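Local coordinates for invasion protein InvA (Salmonella enterica, PDB 2X49), which serves in the type III secretion export apparatus and is involved in invasion of the intestinal epithelium, represented here by its C-terminal domain, at residues D76-V81 with V107-G112; F71-D76 with R123-E128; S101-W106 with D282-H287. All coordinates share one frame; numbering follows the deposited sequence.

All three contacts gather around the antiparallel sheet that contains strands 78-80, 102-107 and 122-124. Contact 1 pairs the first two of these strands by backbone bonds and runs outward to a calcium site at a helix start, so it is only partly buried. Contact 2, also partly buried, shares Asp76 with it and sets the turn after strand 66-72 against the start of helix 125-139 through apolar packing. Contact 3 is the buried one, where a loop joins strand 102-107 through a serine hydroxyl, aromatic packing and bridging waters. Arg79 O bonds to Arg123 N between contacts 1 and 2, and Trp106 of contact 3 packs against both.

Contact 1: D76-V81 with V107-G112; sequences DLMRVV and VTHEEG. With CA (calcium ion), chain E.
Met78 and Val107 form an antiparallel hydrogen-bonded pair in the four-stranded antiparallel sheet, at the point where strand 102-107 gives way to helix 109-116. Met78 N donates to Val107 O at 3.0 Å with a nearly straight bond (166°), and Val107 N returns a bond of 2.9 Å to Met78 O. Both side chains lie on the same face of the sheet, where Val80 joins them: its CG2 branch reaches the CG2 branch of Val107 at 3.8 Å. Leu77 CB lies 3.3 Å from Val107 O, and its CD2 branch reaches on toward Thr108.

Met78 also extends to the first turn of the helix. Its CG stands over the centre of the His109 ring in a CH-pi contact, 4.0 Å from the centroid and only 7° off the ring normal. A bend at chi2 (-67°) then places SD obliquely to the same ring, and the two side chains cross at about a right angle. Water 1 takes a hydrogen bond from His109 NE2 and gives one to Leu77 O, tying the imidazole to the backbone at Leu77. The His109 side chain also lies near a bound mercury ion. Leu122 and Asn124 of strand 122-124 cover Met78 further.

The helix start carries a capping box. Thr108 OG1, at the N-cap, accepts from Glu111 N at 3.1 Å, and Glu111 OE1 accepts from Thr108 N at 3.0 Å, on the anti side and somewhat out of the carboxylate plane. The Thr108 N bond holds the carboxylate beside the calcium ion, whose ligands include Asn93 O and water 2, while the Thr108 OG1 bond caps the helix. Glu111 OE1 thus does double duty, taking the Thr108 N-H while it binds the calcium ion at 2.5 Å.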
loop_
_atom_site.group_PDB
_atom_site.type_symbol
_atom_site.label_atom_id
_atom_site.label_comp_id
_atom_site.label_asym_id
_atom_site.label_seq_id
_atom_site.Cartn_x
_atom_site.Cartn_y
_atom_site.Cartn_z
ATOM N N ASP A 76 -7.130 -14.632 -18.227
ATOM C CA ASP A 76 -7.314 -16.079 -18.478
ATOM C C ASP A 76 -6.204 -16.946 -17.839
ATOM O O ASP A 76 -6.202 -18.166 -17.982
ATOM C CB ASP A 76 -7.425 -16.347 -19.997
ATOM C CG ASP A 76 -8.521 -15.491 -20.678
ATOM O OD1 ASP A 76 -9.550 -15.235 -20.044
ATOM O OD2 ASP A 76 -8.298 -15.043 -21.827
ATOM N N LEU A 77 -5.270 -16.291 -17.134
ATOM C CA LEU A 77 -4.084 -16.973 -16.505
ATOM C C LEU A 77 -4.118 -16.770 -14.976
ATOM O O LEU A 77 -5.021 -16.159 -14.435
ATOM C CB LEU A 77 -2.744 -16.478 -17.096
ATOM C CG LEU A 77 -2.527 -16.509 -18.636
ATOM C CD1 LEU A 77 -1.188 -15.958 -19.097
ATOM C CD2 LEU A 77 -2.716 -17.989 -19.081
ATOM N N MET A 78 -3.099 -17.333 -14.331
ATOM C CA MET A 78 -2.890 -17.296 -12.885
ATOM C C MET A 78 -1.554 -16.647 -12.583
ATOM O O MET A 78 -0.540 -16.967 -13.171
ATOM C CB MET A 78 -2.889 -18.719 -12.299
ATOM C CG MET A 78 -4.162 -19.438 -12.455
ATOM S SD MET A 78 -5.503 -18.743 -11.497
ATOM C CE MET A 78 -4.996 -19.268 -9.837
ATOM N N ARG A 79 -1.534 -15.803 -11.563
ATOM C CA ARG A 79 -0.264 -15.199 -11.159
ATOM C C ARG A 79 0.461 -15.999 -10.100
ATOM O O ARG A 79 -0.144 -16.398 -9.100
ATOM C CB ARG A 79 -0.493 -13.783 -10.651
ATOM C CG ARG A 79 0.831 -13.127 -10.364
ATOM C CD ARG A 79 0.801 -11.716 -9.783
ATOM N NE ARG A 79 2.069 -11.493 -9.072
ATOM C CZ ARG A 79 2.214 -10.814 -7.939
ATOM N NH1 ARG A 79 1.169 -10.238 -7.357
ATOM N NH2 ARG A 79 3.422 -10.718 -7.373
ATOM N N VAL A 80 1.760 -16.189 -10.332
ATOM C CA VAL A 80 2.691 -16.836 -9.368
ATOM C C VAL A 80 3.286 -15.753 -8.500
ATOM O O VAL A 80 4.214 -15.048 -8.854
ATOM C CB VAL A 80 3.826 -17.667 -10.030
ATOM C CG1 VAL A 80 4.548 -18.557 -8.958
ATOM C CG2 VAL A 80 3.264 -18.579 -11.106
ATOM N N VAL A 81 2.749 -15.662 -7.301
ATOM C CA VAL A 81 3.127 -14.549 -6.359
ATOM C C VAL A 81 4.569 -14.628 -5.893
ATOM O O VAL A 81 5.292 -13.638 -5.904
ATOM C CB VAL A 81 2.140 -14.440 -5.161
ATOM C CG1 VAL A 81 2.543 -13.331 -4.139
ATOM C CG2 VAL A 81 0.668 -14.204 -5.653
ATOM N N VAL A 107 1.119 -17.904 -15.337
ATOM C CA VAL A 107 1.139 -19.248 -15.887
ATOM C C VAL A 107 -0.281 -19.733 -16.192
ATOM O O VAL A 107 -1.295 -19.173 -15.768
ATOM C CB VAL A 107 1.854 -20.257 -14.948
ATOM C CG1 VAL A 107 3.299 -19.838 -14.713
ATOM C CG2 VAL A 107 1.118 -20.412 -13.665
ATOM N N THR A 108 -0.312 -20.823 -16.927
ATOM C CA THR A 108 -1.605 -21.445 -17.184
ATOM C C THR A 108 -2.198 -22.038 -15.932
ATOM O O THR A 108 -1.510 -22.335 -14.949
ATOM C CB THR A 108 -1.551 -22.540 -18.308
ATOM O OG1 THR A 108 -0.789 -23.676 -17.844
ATOM C CG2 THR A 108 -0.964 -21.975 -19.619
ATOM N N HIS A 109 -3.481 -22.330 -16.017
ATOM C CA HIS A 109 -4.185 -22.947 -14.896
ATOM C C HIS A 109 -3.572 -24.313 -14.562
ATOM O O HIS A 109 -3.314 -24.665 -13.388
ATOM C CB HIS A 109 -5.687 -23.056 -15.135
ATOM C CG HIS A 109 -6.412 -21.745 -15.035
ATOM N ND1 HIS A 109 -7.253 -21.433 -13.990
ATOM C CD2 HIS A 109 -6.418 -20.666 -15.848
ATOM C CE1 HIS A 109 -7.759 -20.225 -14.169
ATOM N NE2 HIS A 109 -7.264 -19.729 -15.288
ATOM N N GLU A 110 -3.288 -25.051 -15.623
ATOM C CA GLU A 110 -2.716 -26.407 -15.470
ATOM C C GLU A 110 -1.328 -26.323 -14.825
ATOM O O GLU A 110 -0.979 -27.094 -13.902
ATOM C CB GLU A 110 -2.682 -27.160 -16.815
ATOM C CG GLU A 110 -2.141 -28.587 -16.721
ATOM C CD GLU A 110 -2.177 -29.322 -18.049
ATOM O OE1 GLU A 110 -2.652 -28.752 -19.057
ATOM O OE2 GLU A 110 -1.760 -30.489 -18.107
ATOM N N GLU A 111 -0.578 -25.334 -15.254
ATOM C CA GLU A 111 0.822 -25.135 -14.759
ATOM C C GLU A 111 0.810 -24.727 -13.301
ATOM O O GLU A 111 1.658 -25.112 -12.451
ATOM C CB GLU A 111 1.555 -24.074 -15.589
ATOM C CG GLU A 111 2.077 -24.620 -16.913
ATOM C CD GLU A 111 2.548 -23.538 -17.913
ATOM O OE1 GLU A 111 2.191 -22.335 -17.743
ATOM O OE2 GLU A 111 3.228 -23.947 -18.908
ATOM N N GLY A 112 -0.211 -23.965 -13.010
ATOM C CA GLY A 112 -0.430 -23.434 -11.678
ATOM C C GLY A 112 -0.619 -24.526 -10.665
ATOM O O GLY A 112 -0.066 -24.530 -9.556
HETATM CA CA CA E . 2.955 -20.504 -19.300
HETATM O O HOH W 1 -7.854 -16.661 -15.055
HETATM O O HOH W 2 1.633 -18.201 -19.651
#

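Contact 2: F71-D76 with R123-E128; sequences FTVYFD and RNALDE
The Phe75 ring meets Leu126 at its edge, with the CD2 branch of Leu126 near the ring plane and 4.0 Å from Phe75 CE1, while Val73 CG1 lies over one face, offset toward the rim. The contact joins the inverse gamma turn centred on Tyr74, just beyond strand 66-72, to the N-capped start of helix 125-139. The Phe75 and Leu126 side chains cross at about a right angle. A second flat group, the Arg123 guanidinium, is held within 123-128: Glu128 OE1 sits at its edge, in plane, and takes a salt-bridging hydrogen bond of 2.9 Å from Arg123 NH1. The Tyr74 ring is edge-to-face with Trp106.

Asn124 is the N-cap, its OD1 accepting from Asp127 N at 2.8 Å nearly in line with the carbonyl bond. Directly after the cap, Ala125 makes the central apolar contact: its CB points at the turn and packs 3.6 Å from Phe75 CA. Val73 complements it, with CG1 anti to the backbone N (chi1 175°), 3.9 Å from Ala125 CB and 3.5 Å from Ala125 O. The join is mostly methyl and ring packing, with two backbone carbonyl oxygens against methyls, while charge gathers beside it: Glu128 has further salt bridges to Arg79 and Lys288, and Arg123 to Asp289, a network that probably offsets the crowding of the positive groups.

Helix 16-24 covers the Phe75 and Leu126 side through Leu22, and Trp106 of strand 102-107 packs on Ala125. At the middle of the turn, Tyr74 O comes within 3.4 Å of Ala125 CB.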
loop_
_atom_site.group_PDB
_atom_site.type_symbol
_atom_site.label_atom_id
_atom_site.label_comp_id
_atom_site.label_asym_id
_atom_site.label_seq_id
_atom_site.Cartn_x
_atom_site.Cartn_y
_atom_site.Cartn_z
ATOM N N PHE A 71 -2.337 -1.013 -15.900
ATOM C CA PHE A 71 -2.107 -2.354 -15.353
ATOM C C PHE A 71 -2.224 -3.410 -16.443
ATOM O O PHE A 71 -3.036 -3.341 -17.344
ATOM C CB PHE A 71 -3.143 -2.703 -14.264
ATOM C CG PHE A 71 -3.243 -1.696 -13.132
ATOM C CD1 PHE A 71 -2.498 -1.862 -11.964
ATOM C CD2 PHE A 71 -4.049 -0.600 -13.219
ATOM C CE1 PHE A 71 -2.589 -1.000 -10.872
ATOM C CE2 PHE A 71 -4.127 0.315 -12.154
ATOM C CZ PHE A 71 -3.366 0.144 -10.994
ATOM N N THR A 72 -1.410 -4.424 -16.319
ATOM C CA THR A 72 -1.538 -5.626 -17.140
ATOM C C THR A 72 -2.061 -6.770 -16.272
ATOM O O THR A 72 -1.482 -7.085 -15.263
ATOM C CB THR A 72 -0.163 -5.991 -17.684
ATOM O OG1 THR A 72 0.302 -4.905 -18.513
ATOM C CG2 THR A 72 -0.138 -7.341 -18.417
ATOM N N VAL A 73 -3.214 -7.295 -16.651
ATOM C CA VAL A 73 -3.866 -8.377 -15.964
ATOM C C VAL A 73 -4.180 -9.451 -17.000
ATOM O O VAL A 73 -4.944 -9.183 -17.902
ATOM C CB VAL A 73 -5.203 -7.912 -15.304
ATOM C CG1 VAL A 73 -5.975 -9.104 -14.669
ATOM C CG2 VAL A 73 -4.973 -6.825 -14.270
ATOM N N TYR A 74 -3.589 -10.625 -16.858
ATOM C CA TYR A 74 -3.884 -11.773 -17.769
ATOM C C TYR A 74 -5.077 -12.510 -17.229
ATOM O O TYR A 74 -4.986 -13.481 -16.490
ATOM C CB TYR A 74 -2.629 -12.662 -18.033
ATOM C CG TYR A 74 -1.626 -11.960 -18.918
ATOM C CD1 TYR A 74 -1.721 -12.017 -20.310
ATOM C CD2 TYR A 74 -0.573 -11.209 -18.391
ATOM C CE1 TYR A 74 -0.902 -11.347 -21.104
ATOM C CE2 TYR A 74 0.277 -10.542 -19.188
ATOM C CZ TYR A 74 0.141 -10.619 -20.551
ATOM O OH TYR A 74 0.982 -9.932 -21.397
ATOM N N PHE A 75 -6.233 -12.066 -17.687
ATOM C CA PHE A 75 -7.545 -12.506 -17.188
ATOM C C PHE A 75 -7.755 -14.016 -17.251
ATOM O O PHE A 75 -8.459 -14.598 -16.410
ATOM C CB PHE A 75 -8.711 -11.822 -17.915
ATOM C CG PHE A 75 -8.823 -10.351 -17.617
ATOM C CD1 PHE A 75 -9.312 -9.935 -16.409
ATOM C CD2 PHE A 75 -8.361 -9.396 -18.522
ATOM C CE1 PHE A 75 -9.397 -8.577 -16.110
ATOM C CE2 PHE A 75 -8.429 -8.018 -18.217
ATOM C CZ PHE A 75 -8.957 -7.633 -17.024
ATOM N N ASP A 76 -7.130 -14.632 -18.227
ATOM C CA ASP A 76 -7.314 -16.079 -18.478
ATOM C C ASP A 76 -6.204 -16.946 -17.839
ATOM O O ASP A 76 -6.202 -18.166 -17.982
ATOM C CB ASP A 76 -7.425 -16.347 -19.997
ATOM C CG ASP A 76 -8.521 -15.491 -20.678
ATOM O OD1 ASP A 76 -9.550 -15.235 -20.044
ATOM O OD2 ASP A 76 -8.298 -15.043 -21.827
ATOM N N ARG A 123 -2.362 -16.567 -7.377
ATOM C CA ARG A 123 -3.456 -15.621 -7.294
ATOM C C ARG A 123 -4.238 -15.546 -8.621
ATOM O O ARG A 123 -3.657 -15.421 -9.691
ATOM C CB ARG A 123 -2.883 -14.233 -6.954
ATOM C CG ARG A 123 -3.852 -13.227 -6.466
ATOM C CD ARG A 123 -3.148 -11.888 -6.105
ATOM N NE ARG A 123 -2.451 -12.027 -4.825
ATOM C CZ ARG A 123 -1.471 -11.239 -4.371
ATOM N NH1 ARG A 123 -0.997 -10.239 -5.096
ATOM N NH2 ARG A 123 -0.925 -11.523 -3.197
ATOM N N ASN A 124 -5.559 -15.620 -8.524
ATOM C CA ASN A 124 -6.390 -15.410 -9.715
ATOM C C ASN A 124 -6.395 -13.990 -10.182
ATOM O O ASN A 124 -6.062 -13.030 -9.458
ATOM C CB ASN A 124 -7.813 -15.931 -9.565
ATOM C CG ASN A 124 -8.655 -15.139 -8.637
ATOM O OD1 ASN A 124 -8.752 -13.914 -8.731
ATOM N ND2 ASN A 124 -9.353 -15.851 -7.749
ATOM N N ALA A 125 -6.749 -13.866 -11.437
ATOM C CA ALA A 125 -6.538 -12.646 -12.165
ATOM C C ALA A 125 -7.342 -11.450 -11.595
ATOM O O ALA A 125 -6.809 -10.328 -11.457
ATOM C CB ALA A 125 -6.726 -12.813 -13.676
ATOM N N LEU A 126 -8.589 -11.697 -11.214
ATOM C CA LEU A 126 -9.464 -10.610 -10.676
ATOM C C LEU A 126 -8.990 -10.185 -9.274
ATOM O O LEU A 126 -9.047 -9.018 -8.891
ATOM C CB LEU A 126 -10.940 -10.996 -10.727
ATOM C CG LEU A 126 -11.556 -11.005 -12.130
ATOM C CD1 LEU A 126 -13.031 -11.471 -12.083
ATOM C CD2 LEU A 126 -11.444 -9.658 -12.815
ATOM N N ASP A 127 -8.429 -11.142 -8.550
ATOM C CA ASP A 127 -7.861 -10.871 -7.223
ATOM C C ASP A 127 -6.609 -10.029 -7.323
ATOM O O ASP A 127 -6.348 -9.151 -6.497
ATOM C CB ASP A 127 -7.566 -12.158 -6.453
ATOM C CG ASP A 127 -8.837 -12.808 -5.903
ATOM O OD1 ASP A 127 -9.902 -12.137 -5.806
ATOM O OD2 ASP A 127 -8.786 -14.006 -5.556
ATOM N N GLU A 128 -5.827 -10.309 -8.346
ATOM C CA GLU A 128 -4.614 -9.527 -8.605
ATOM C C GLU A 128 -5.008 -8.092 -9.026
ATOM O O GLU A 128 -4.430 -7.122 -8.581
ATOM C CB GLU A 128 -3.716 -10.195 -9.661
ATOM C CG GLU A 128 -2.526 -9.328 -10.072
ATOM C CD GLU A 128 -1.425 -9.230 -9.016
ATOM O OE1 GLU A 128 -1.567 -9.769 -7.888
ATOM O OE2 GLU A 128 -0.399 -8.591 -9.332
#

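Contact 3: S101-W106 with D282-H287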
loop_
_atom_site.group_PDB
_atom_site.type_symbol
_atom_site.label_atom_id
_atom_site.label_comp_id
_atom_site.label_asym_id
_atom_site.label_seq_id
_atom_site.Cartn_x
_atom_site.Cartn_y
_atom_site.Cartn_z
ATOM N N SER A 101 11.128 -1.859 -12.002
ATOM C CA SER A 101 11.912 -3.106 -11.787
ATOM C C SER A 101 11.098 -4.245 -11.196
ATOM O O SER A 101 11.624 -5.341 -10.933
ATOM C CB SER A 101 13.183 -2.865 -10.974
ATOM O OG SER A 101 12.917 -2.517 -9.625
ATOM N N SER A 102 9.814 -4.002 -11.052
ATOM C CA SER A 102 8.904 -5.067 -10.596
ATOM C C SER A 102 8.523 -5.932 -11.761
ATOM O O SER A 102 8.161 -5.447 -12.826
ATOM C CB SER A 102 7.587 -4.552 -9.996
ATOM O OG SER A 102 7.728 -4.104 -8.696
ATOM N N GLN A 103 8.565 -7.215 -11.497
ATOM C CA GLN A 103 8.174 -8.230 -12.481
ATOM C C GLN A 103 7.015 -9.059 -11.962
ATOM O O GLN A 103 6.867 -9.313 -10.760
ATOM C CB GLN A 103 9.350 -9.126 -12.856
ATOM C CG GLN A 103 10.362 -8.559 -13.886
ATOM C CD GLN A 103 11.454 -9.566 -14.232
ATOM O OE1 GLN A 103 11.268 -10.293 -15.344
ATOM N NE2 GLN A 103 12.431 -9.729 -13.482
ATOM N N TYR A 104 6.173 -9.419 -12.916
ATOM C CA TYR A 104 4.966 -10.242 -12.659
ATOM C C TYR A 104 4.955 -11.442 -13.578
ATOM O O TYR A 104 5.132 -11.305 -14.769
ATOM C CB TYR A 104 3.705 -9.420 -12.876
ATOM C CG TYR A 104 3.670 -8.168 -12.051
ATOM C CD1 TYR A 104 3.044 -8.141 -10.840
ATOM C CD2 TYR A 104 4.264 -6.994 -12.513
ATOM C CE1 TYR A 104 3.038 -7.000 -10.087
ATOM C CE2 TYR A 104 4.267 -5.843 -11.750
ATOM C CZ TYR A 104 3.621 -5.855 -10.539
ATOM O OH TYR A 104 3.523 -4.770 -9.702
ATOM N N PHE A 105 4.696 -12.604 -12.992
ATOM C CA PHE A 105 4.794 -13.883 -13.683
ATOM C C PHE A 105 3.459 -14.593 -13.662
ATOM O O PHE A 105 2.839 -14.811 -12.620
ATOM C CB PHE A 105 5.882 -14.741 -13.013
ATOM C CG PHE A 105 7.267 -14.140 -13.125
ATOM C CD1 PHE A 105 8.083 -14.422 -14.205
ATOM C CD2 PHE A 105 7.728 -13.270 -12.157
ATOM C CE1 PHE A 105 9.333 -13.829 -14.320
ATOM C CE2 PHE A 105 9.001 -12.701 -12.257
ATOM C CZ PHE A 105 9.763 -12.945 -13.331
ATOM N N TRP A 106 3.047 -14.941 -14.856
ATOM C CA TRP A 106 1.738 -15.581 -15.052
ATOM C C TRP A 106 1.948 -16.944 -15.765
ATOM O O TRP A 106 2.755 -17.095 -16.707
ATOM C CB TRP A 106 0.796 -14.706 -15.875
ATOM C CG TRP A 106 0.495 -13.317 -15.307
ATOM C CD1 TRP A 106 1.335 -12.213 -15.335
ATOM C CD2 TRP A 106 -0.689 -12.911 -14.670
ATOM N NE1 TRP A 106 0.701 -11.176 -14.778
ATOM C CE2 TRP A 106 -0.540 -11.557 -14.332
ATOM C CE3 TRP A 106 -1.893 -13.548 -14.372
ATOM C CZ2 TRP A 106 -1.554 -10.821 -13.696
ATOM C CZ3 TRP A 106 -2.871 -12.848 -13.741
ATOM C CH2 TRP A 106 -2.728 -11.474 -13.410
ATOM N N ASP A 282 17.130 -7.228 -9.178
ATOM C CA ASP A 282 17.081 -8.647 -9.606
ATOM C C ASP A 282 16.036 -9.470 -8.870
ATOM O O ASP A 282 15.961 -10.695 -9.011
ATOM C CB ASP A 282 18.466 -9.309 -9.585
ATOM C CG ASP A 282 19.014 -9.545 -8.175
ATOM O OD1 ASP A 282 18.326 -9.235 -7.185
ATOM O OD2 ASP A 282 20.160 -10.070 -8.098
ATOM N N LEU A 283 15.192 -8.758 -8.157
ATOM C CA LEU A 283 14.039 -9.379 -7.411
ATOM C C LEU A 283 12.972 -9.905 -8.356
ATOM O O LEU A 283 12.649 -9.277 -9.380
ATOM C CB LEU A 283 13.371 -8.423 -6.434
ATOM C CG LEU A 283 14.303 -7.834 -5.401
ATOM C CD1 LEU A 283 13.538 -6.932 -4.480
ATOM C CD2 LEU A 283 14.976 -9.020 -4.696
ATOM N N LEU A 284 12.422 -11.059 -7.982
ATOM C CA LEU A 284 11.385 -11.739 -8.788
ATOM C C LEU A 284 10.000 -11.724 -8.166
ATOM O O LEU A 284 9.032 -12.270 -8.757
ATOM C CB LEU A 284 11.757 -13.194 -9.064
ATOM C CG LEU A 284 13.036 -13.426 -9.834
ATOM C CD1 LEU A 284 13.186 -14.928 -10.067
ATOM C CD2 LEU A 284 13.015 -12.690 -11.174
ATOM N N ILE A 285 9.935 -11.138 -6.984
ATOM C CA ILE A 285 8.664 -10.836 -6.320
ATOM C C ILE A 285 8.366 -9.326 -6.466
ATOM O O ILE A 285 9.195 -8.488 -6.175
ATOM C CB ILE A 285 8.688 -11.289 -4.863
ATOM C CG1 ILE A 285 8.887 -12.817 -4.825
ATOM C CG2 ILE A 285 7.435 -10.909 -4.148
ATOM C CD1 ILE A 285 8.727 -13.377 -3.428
ATOM N N ALA A 286 7.184 -9.013 -6.983
ATOM C CA ALA A 286 6.781 -7.595 -7.210
ATOM C C ALA A 286 6.811 -6.796 -5.924
ATOM O O ALA A 286 6.533 -7.296 -4.854
ATOM C CB ALA A 286 5.389 -7.520 -7.799
ATOM N N HIS A 287 7.128 -5.521 -6.060
ATOM C CA HIS A 287 7.287 -4.646 -4.888
ATOM C C HIS A 287 6.061 -4.524 -4.028
ATOM O O HIS A 287 6.210 -4.418 -2.807
ATOM C CB HIS A 287 7.792 -3.250 -5.289
ATOM C CG HIS A 287 9.098 -3.301 -6.006
ATOM N ND1 HIS A 287 9.622 -2.226 -6.697
ATOM C CD2 HIS A 287 9.958 -4.331 -6.187
ATOM C CE1 HIS A 287 10.764 -2.595 -7.259
ATOM N NE2 HIS A 287 10.989 -3.867 -6.966
HETATM O O HOH W 3 12.766 -5.696 -8.451
HETATM O O HOH W 4 6.422 -11.242 -9.047
HETATM O O HOH W 5 9.834 -7.831 -8.835
#
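Ser102 and His287 make the direct hydrogen bond of this contact, a buried joint between strand 102-107 and the loop before strand 291-294. His287 N donates to Ser102 OG at 3.1 Å in an almost straight bond (170°). The hydroxyl, set beside the backbone N (chi1 -79°), also lies over one face of the imidazole, 3.1 Å from His287 CG, while Ser101 OG comes to the ring's edge beside CE1.

Apolar packing follows along the strand. Ala286 CB presses close to Tyr104 CE1 at 3.3 Å, oblique to the phenol ring. Leu284 CD2 reaches Phe105 CZ at 3.9 Å. Gln103 NE2 lies against Leu284 CD2, the two side chains running side by side and pointing the same way.

Three waters bridge polar atoms of the two segments. Water 4 donates to Gln103 O (2.6 Å) and to Leu284 O; water 5 accepts from Gln103 N and donates to Leu283 O; water 3 links Ser101 O to His287 NE2.

Around the joint, Phe105 pairs by backbone with Val80 of strand 78-80 and stacks on Tyr83, Tyr104 pairs with His97 of strand 95-99, and the Tyr104 side chain rests on Glu128 of helix 125-139.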